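Local structure of BtGH115A (Bacteroides thetaiotaomicron, 5BY3) at residues 168-173 / 214-219. The protein is a family GH115 4-O-methyl-alpha-glucuronidase with specificity for decorated arabinogalactans, probably hydrolysing (4-O-methyl)glucuronic acid from them. Residues are numbered along the deposited sequence; the frame is centred on the assembly and turned at random.
Sequences NDEDWG and AMHECT
H216 and D171 meet in a His-carboxylate hydrogen bond, an instance of how two loops at the ends of neighbouring parallel strands can fix an imidazole between acidic groups. H216 ND1 donates to D171 OD1 at 2.7 Å, entering on the syn lone pair, with the carboxylate plane turned almost perpendicular to the ring (89°). The acceptor lies somewhat out of the ring plane. Around the rest of the imidazole, D169 OD1 approaches H216 CE1 at 3.5 Å, while the backbone N of D169 stands over one face, offset toward the rim, and E217 OE1 over the other.

Further back, E170 reaches into the loop 214-219. Its CG, set between the backbone N and the carbonyl carbon (chi1 73°), comes near T219 OG1, and the bend at chi2 turns the carboxylate toward that loop. E170 OE2 is modelled within hydrogen-bonding reach of H216 N and T219 OG1, and weakly of M215 N, but its place is unsure and these bonds are doubtful. A water accepts from M215 N and lies within hydrogen-bonding distance of E170 OE1. The type I turn from H216 to T219 brings C218 SG within 3.4 Å of D171 CG, and a second water links D171 OD2, E217 OE1 and C218 N.

Beyond this shell, the rings of W397 and H298 meet that of H216, and the D169 side chain lies about 6 Å from the bound nickel ion. The loops follow strands 162-166 and 210-212, adjacent in the parallel sheet of the family's TIM-barrel-type domain; G173 sits at the N-cap position of helix 174-182, whose M175 packs against E170, C218 and T219.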
loop_
_atom_site.group_PDB
_atom_site.type_symbol
_atom_site.label_atom_id
_atom_site.label_comp_id
_atom_site.label_asym_id
_atom_site.label_seq_id
_atom_site.Cartn_x
_atom_site.Cartn_y
_atom_site.Cartn_z
ATOM N N ASN A 168 2.101 3.166 -10.853
ATOM C CA ASN A 168 2.086 4.642 -10.971
ATOM C C ASN A 168 3.457 5.180 -10.677
ATOM O O ASN A 168 4.252 4.491 -10.065
ATOM C CB ASN A 168 1.134 5.230 -9.918
ATOM C CG ASN A 168 0.701 6.662 -10.212
ATOM O OD1 ASN A 168 0.544 7.063 -11.370
ATOM N ND2 ASN A 168 0.439 7.418 -9.161
ATOM N N ASP A 169 3.757 6.413 -11.079
ATOM C CA ASP A 169 5.086 6.989 -10.805
ATOM C C ASP A 169 6.247 6.088 -11.288
ATOM O O ASP A 169 7.347 6.044 -10.680
ATOM C CB ASP A 169 5.219 7.339 -9.314
ATOM C CG ASP A 169 4.138 8.333 -8.838
ATOM O OD1 ASP A 169 3.969 9.418 -9.470
ATOM O OD2 ASP A 169 3.455 8.034 -7.822
ATOM N N GLU A 170 5.988 5.420 -12.416
ATOM C CA GLU A 170 6.817 4.385 -12.999
ATOM C C GLU A 170 7.981 4.902 -13.862
ATOM O O GLU A 170 8.727 4.068 -14.416
ATOM C CB GLU A 170 5.944 3.405 -13.829
ATOM C CG GLU A 170 5.413 3.955 -15.174
ATOM C CD GLU A 170 4.062 4.683 -15.109
ATOM O OE1 GLU A 170 3.717 5.218 -14.054
ATOM O OE2 GLU A 170 3.321 4.723 -16.128
ATOM N N ASP A 171 8.134 6.234 -13.971
ATOM C CA ASP A 171 9.091 6.857 -14.918
ATOM C C ASP A 171 10.545 6.431 -14.681
ATOM O O ASP A 171 11.347 6.553 -15.610
ATOM C CB ASP A 171 9.110 8.402 -14.877
ATOM C CG ASP A 171 7.735 9.076 -15.050
ATOM O OD1 ASP A 171 6.705 8.566 -14.569
ATOM O OD2 ASP A 171 7.717 10.194 -15.625
ATOM N N TRP A 172 10.880 5.987 -13.452
ATOM C CA TRP A 172 12.277 5.747 -13.019
ATOM C C TRP A 172 12.531 4.315 -12.546
ATOM O O TRP A 172 13.512 4.041 -11.878
ATOM C CB TRP A 172 12.717 6.750 -11.945
ATOM C CG TRP A 172 12.406 8.136 -12.322
ATOM C CD1 TRP A 172 13.220 8.993 -13.003
ATOM C CD2 TRP A 172 11.162 8.848 -12.102
ATOM N NE1 TRP A 172 12.570 10.197 -13.230
ATOM C CE2 TRP A 172 11.304 10.133 -12.704
ATOM C CE3 TRP A 172 9.952 8.522 -11.482
ATOM C CZ2 TRP A 172 10.274 11.097 -12.693
ATOM C CZ3 TRP A 172 8.923 9.478 -11.464
ATOM C CH2 TRP A 172 9.101 10.756 -12.057
ATOM N N GLY A 173 11.673 3.388 -12.931
ATOM C CA GLY A 173 11.804 2.011 -12.482
ATOM C C GLY A 173 11.096 0.997 -13.347
ATOM O O GLY A 173 11.693 0.406 -14.244
ATOM N N ALA A 214 -0.144 1.139 -15.694
ATOM C CA ALA A 214 0.669 2.401 -15.806
ATOM C C ALA A 214 0.041 3.307 -16.820
ATOM O O ALA A 214 -0.488 2.826 -17.824
ATOM C CB ALA A 214 2.095 2.102 -16.250
HETATM N N MSE A 215 0.135 4.610 -16.606
HETATM C CA MSE A 215 -0.639 5.551 -17.411
HETATM C C MSE A 215 -0.003 6.896 -17.465
HETATM O O MSE A 215 -0.602 7.860 -17.954
HETATM C CB MSE A 215 -2.083 5.644 -16.849
HETATM C CG MSE A 215 -2.266 5.995 -15.366
HETATM SE SE MSE A 215 -1.704 7.832 -14.906
HETATM C CE MSE A 215 -3.410 8.811 -15.097
ATOM N N HIS A 216 1.207 6.995 -16.944
ATOM C CA HIS A 216 1.946 8.239 -17.040
ATOM C C HIS A 216 2.245 8.575 -18.495
ATOM O O HIS A 216 2.414 7.677 -19.319
ATOM C CB HIS A 216 3.226 8.152 -16.205
ATOM C CG HIS A 216 3.084 8.753 -14.841
ATOM N ND1 HIS A 216 4.149 9.291 -14.146
ATOM C CD2 HIS A 216 1.995 8.937 -14.060
ATOM C CE1 HIS A 216 3.722 9.768 -12.993
ATOM N NE2 HIS A 216 2.417 9.566 -12.918
ATOM N N GLU A 217 2.302 9.877 -18.788
ATOM C CA GLU A 217 2.634 10.407 -20.130
ATOM C C GLU A 217 3.833 9.707 -20.787
ATOM O O GLU A 217 3.772 9.381 -21.967
ATOM C CB GLU A 217 2.743 11.958 -20.156
ATOM C CG GLU A 217 3.384 12.647 -18.931
ATOM C CD GLU A 217 2.489 12.715 -17.672
ATOM O OE1 GLU A 217 2.954 12.295 -16.580
ATOM O OE2 GLU A 217 1.334 13.198 -17.760
ATOM N N CYS A 218 4.869 9.398 -20.006
ATOM C CA CYS A 218 6.018 8.572 -20.459
ATOM C C CYS A 218 5.737 7.114 -20.914
ATOM O O CYS A 218 6.623 6.459 -21.449
ATOM C CB CYS A 218 7.098 8.546 -19.364
ATOM S SG CYS A 218 6.696 7.499 -17.930
ATOM N N THR A 219 4.526 6.618 -20.681
ATOM C CA THR A 219 4.158 5.215 -20.943
ATOM C C THR A 219 3.102 5.055 -22.077
ATOM O O THR A 219 2.204 5.876 -22.215
ATOM C CB THR A 219 3.653 4.577 -19.621
ATOM O OG1 THR A 219 4.747 4.484 -18.722
ATOM C CG2 THR A 219 3.067 3.187 -19.804
HETATM O O HOH W 1 0.943 5.263 -13.855
HETATM O O HOH W 2 5.643 10.910 -17.407
#